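PDB 2G2Q: glutaredoxin-2 from Vaccinia virus, which acts as a thiol-disulfide transfer protein in the cytoplasmic pathway that forms disulfide bonds in virion membrane proteins, and is necessary for virion morphogenesis. Local coordinates for residues 5-10 with 21-26. Numbering follows the deposited sequence.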
ATOM      1  N   LEU A   5      -2.932   0.920 -11.270  1.00 28.99           N
ATOM      2  CA  LEU A   5      -2.500   0.989  -9.879  1.00 28.85           C
ATOM      3  C   LEU A   5      -2.146  -0.418  -9.396  1.00 29.09           C
ATOM      4  O   LEU A   5      -2.916  -1.359  -9.604  1.00 28.85           O
ATOM      5  CB  LEU A   5      -3.576   1.611  -8.979  1.00 28.45           C
ATOM      6  CG  LEU A   5      -4.005   3.041  -9.369  1.00 28.90           C
ATOM      7  CD1 LEU A   5      -5.208   3.587  -8.539  1.00 26.82           C
ATOM      8  CD2 LEU A   5      -2.818   4.012  -9.365  1.00 25.61           C
ATOM      9  N   ILE A   6      -0.969  -0.547  -8.781  1.00 28.79           N
ATOM     10  CA  ILE A   6      -0.516  -1.806  -8.212  1.00 28.59           C
ATOM     11  C   ILE A   6      -0.437  -1.638  -6.713  1.00 28.62           C
ATOM     12  O   ILE A   6       0.352  -0.833  -6.199  1.00 29.02           O
ATOM     13  CB  ILE A   6       0.865  -2.263  -8.773  1.00 28.78           C
ATOM     14  CG1 ILE A   6       0.796  -2.489 -10.287  1.00 28.62           C
ATOM     15  CG2 ILE A   6       1.312  -3.550  -8.143  1.00 28.11           C
ATOM     16  CD1 ILE A   6       1.415  -1.388 -11.051  1.00 28.43           C
ATOM     17  N   ILE A   7      -1.281  -2.392  -6.022  1.00 28.13           N
ATOM     18  CA  ILE A   7      -1.363  -2.360  -4.571  1.00 27.39           C
ATOM     19  C   ILE A   7      -0.708  -3.589  -3.912  1.00 27.39           C
ATOM     20  O   ILE A   7      -1.108  -4.719  -4.161  1.00 26.81           O
ATOM     21  CB  ILE A   7      -2.830  -2.265  -4.140  1.00 27.32           C
ATOM     22  CG1 ILE A   7      -3.457  -1.003  -4.762  1.00 26.85           C
ATOM     23  CG2 ILE A   7      -2.948  -2.261  -2.600  1.00 26.94           C
ATOM     24  CD1 ILE A   7      -4.978  -1.002  -4.784  1.00 26.49           C
ATOM     25  N   PHE A   8       0.301  -3.333  -3.082  1.00 27.59           N
ATOM     26  CA  PHE A   8       0.962  -4.343  -2.273  1.00 28.03           C
ATOM     27  C   PHE A   8       0.449  -4.293  -0.851  1.00 28.31           C
ATOM     28  O   PHE A   8       0.317  -3.221  -0.274  1.00 28.38           O
ATOM     29  CB  PHE A   8       2.474  -4.069  -2.215  1.00 28.42           C
ATOM     30  CG  PHE A   8       3.221  -4.412  -3.487  1.00 29.10           C
ATOM     31  CD1 PHE A   8       4.007  -5.561  -3.558  1.00 28.79           C
ATOM     32  CD2 PHE A   8       3.149  -3.580  -4.607  1.00 27.65           C
ATOM     33  CE1 PHE A   8       4.704  -5.874  -4.736  1.00 28.70           C
ATOM     34  CE2 PHE A   8       3.829  -3.894  -5.769  1.00 27.34           C
ATOM     35  CZ  PHE A   8       4.603  -5.036  -5.845  1.00 27.51           C
ATOM     36  N   GLY A   9       0.193  -5.465  -0.277  1.00 28.86           N
ATOM     37  CA  GLY A   9      -0.121  -5.608   1.149  1.00 28.50           C
ATOM     38  C   GLY A   9      -0.355  -7.073   1.489  1.00 28.60           C
ATOM     39  O   GLY A   9      -0.382  -7.907   0.603  1.00 27.91           O
ATOM     40  N   LYS A  10      -0.507  -7.390   2.774  1.00 29.53           N
ATOM     41  CA  LYS A  10      -0.954  -8.726   3.183  1.00 30.70           C
ATOM     42  C   LYS A  10      -2.389  -8.977   2.755  1.00 31.26           C
ATOM     43  O   LYS A  10      -3.242  -8.087   2.874  1.00 31.56           O
ATOM     44  CB  LYS A  10      -0.866  -8.903   4.688  1.00 30.84           C
ATOM     45  CG  LYS A  10       0.419  -9.554   5.145  1.00 32.21           C
ATOM     46  CD  LYS A  10       0.580  -9.467   6.653  1.00 32.83           C
ATOM     47  CE  LYS A  10      -0.413 -10.333   7.360  1.00 33.74           C
ATOM     48  NZ  LYS A  10      -0.090 -10.355   8.797  1.00 34.09           N
ATOM     49  N   ASP A  21     -10.548  -1.201  -1.182  1.00 32.61           N
ATOM     50  CA  ASP A  21     -11.934  -0.764  -1.290  1.00 32.94           C
ATOM     51  C   ASP A  21     -12.052   0.663  -1.784  1.00 32.94           C
ATOM     52  O   ASP A  21     -12.806   0.933  -2.717  1.00 32.79           O
ATOM     53  CB  ASP A  21     -12.657  -0.919   0.035  1.00 32.90           C
ATOM     54  CG  ASP A  21     -13.228  -2.298   0.213  1.00 34.96           C
ATOM     55  OD1 ASP A  21     -12.625  -3.268  -0.303  1.00 37.11           O
ATOM     56  OD2 ASP A  21     -14.297  -2.414   0.853  1.00 37.38           O
ATOM     57  N   ALA A  22     -11.293   1.562  -1.155  1.00 33.05           N
ATOM     58  CA  ALA A  22     -11.259   2.968  -1.524  1.00 33.00           C
ATOM     59  C   ALA A  22     -10.760   3.107  -2.954  1.00 33.24           C
ATOM     60  O   ALA A  22     -11.320   3.866  -3.751  1.00 33.22           O
ATOM     61  CB  ALA A  22     -10.355   3.736  -0.580  1.00 32.88           C
ATOM     62  N   VAL A  23      -9.713   2.358  -3.276  1.00 33.42           N
ATOM     63  CA  VAL A  23      -9.117   2.426  -4.604  1.00 34.10           C
ATOM     64  C   VAL A  23     -10.066   1.888  -5.694  1.00 34.37           C
ATOM     65  O   VAL A  23      -9.981   2.303  -6.854  1.00 34.38           O
ATOM     66  CB  VAL A  23      -7.734   1.754  -4.633  1.00 34.14           C
ATOM     67  CG1 VAL A  23      -7.125   1.842  -6.007  1.00 34.84           C
ATOM     68  CG2 VAL A  23      -6.805   2.431  -3.623  1.00 33.77           C
ATOM     69  N   GLU A  24     -10.997   1.016  -5.305  1.00 34.74           N
ATOM     70  CA  GLU A  24     -12.004   0.491  -6.236  1.00 35.21           C
ATOM     71  C   GLU A  24     -12.945   1.565  -6.773  1.00 34.99           C
ATOM     72  O   GLU A  24     -13.473   1.441  -7.881  1.00 34.97           O
ATOM     73  CB  GLU A  24     -12.826  -0.633  -5.600  1.00 35.61           C
ATOM     74  CG  GLU A  24     -12.131  -1.993  -5.582  1.00 38.20           C
ATOM     75  CD  GLU A  24     -11.995  -2.617  -6.967  1.00 40.83           C
ATOM     76  OE1 GLU A  24     -13.028  -2.754  -7.664  1.00 42.66           O
ATOM     77  OE2 GLU A  24     -10.854  -2.983  -7.350  1.00 41.74           O
ATOM     78  N   GLU A  25     -13.153   2.620  -5.992  1.00 34.79           N
ATOM     79  CA  GLU A  25     -14.021   3.712  -6.420  1.00 34.54           C
ATOM     80  C   GLU A  25     -13.406   4.502  -7.580  1.00 33.99           C
ATOM     81  O   GLU A  25     -14.065   5.322  -8.204  1.00 34.03           O
ATOM     82  CB  GLU A  25     -14.371   4.595  -5.225  1.00 34.73           C
ATOM     83  CG  GLU A  25     -15.322   3.883  -4.263  1.00 36.96           C
ATOM     84  CD  GLU A  25     -15.395   4.515  -2.880  1.00 38.85           C
ATOM     85  OE1 GLU A  25     -16.514   4.608  -2.323  1.00 39.99           O
ATOM     86  OE2 GLU A  25     -14.337   4.910  -2.351  1.00 39.16           O
ATOM     87  N   LEU A  26     -12.147   4.213  -7.883  1.00 33.83           N
ATOM     88  CA  LEU A  26     -11.440   4.848  -8.996  1.00 33.22           C
ATOM     89  C   LEU A  26     -11.275   3.906 -10.200  1.00 32.93           C
ATOM     90  O   LEU A  26     -10.446   4.168 -11.074  1.00 33.05           O
ATOM     91  CB  LEU A  26     -10.063   5.362  -8.529  1.00 33.12           C
ATOM     92  CG  LEU A  26      -9.966   6.282  -7.297  1.00 32.68           C
ATOM     93  CD1 LEU A  26      -8.500   6.575  -6.961  1.00 31.08           C
ATOM     94  CD2 LEU A  26     -10.745   7.588  -7.482  1.00 30.87           C
TER
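L5 and I7 meet V23 in a small, wholly apolar, buried contact that sets helix 14-24 against strand 3-9, the first strand-to-helix packing of the thioredoxin fold. Strand, helix and the parallel strand 30-36 make up its opening beta-alpha-beta unit, and V23 is the residue through which segment 21-26 touches segment 5-10. Two residues apart on the strand, L5 and I7 rise from the same face, while the alternate residues I6 and F8 lie on the opposite one. The segments stay well separated as backbones, with L5 CA and V23 CA 8.6 Å apart, so methyl groups bridge the gap. V23 offers mainly CG1, which stands anti to its backbone N (chi1 -179°) and touches the ends of both strand side chains. I7 meets it tip to tip through the end of its longer branch: CD1 lies 3.8 Å from V23 CG1 and 3.9 Å from V23 CB, with V23 CG2 a little farther off. Together the two segments bury 139 Å², a modest area, and other parts of the chain complete the core around it. L107 of helix 104-113 packs on V23 and I111 on both L5 and L26, whereas V71 and I73 of strand 71-77 adjoin I7. Backbone hydrogen bonds of L33 with both L5 and I7 tie this strand to 30-36. L5 approaches differently from I7, its side chain slanting across that of V23, and L5 CD1 settles 3.6 Å from V23 CG1.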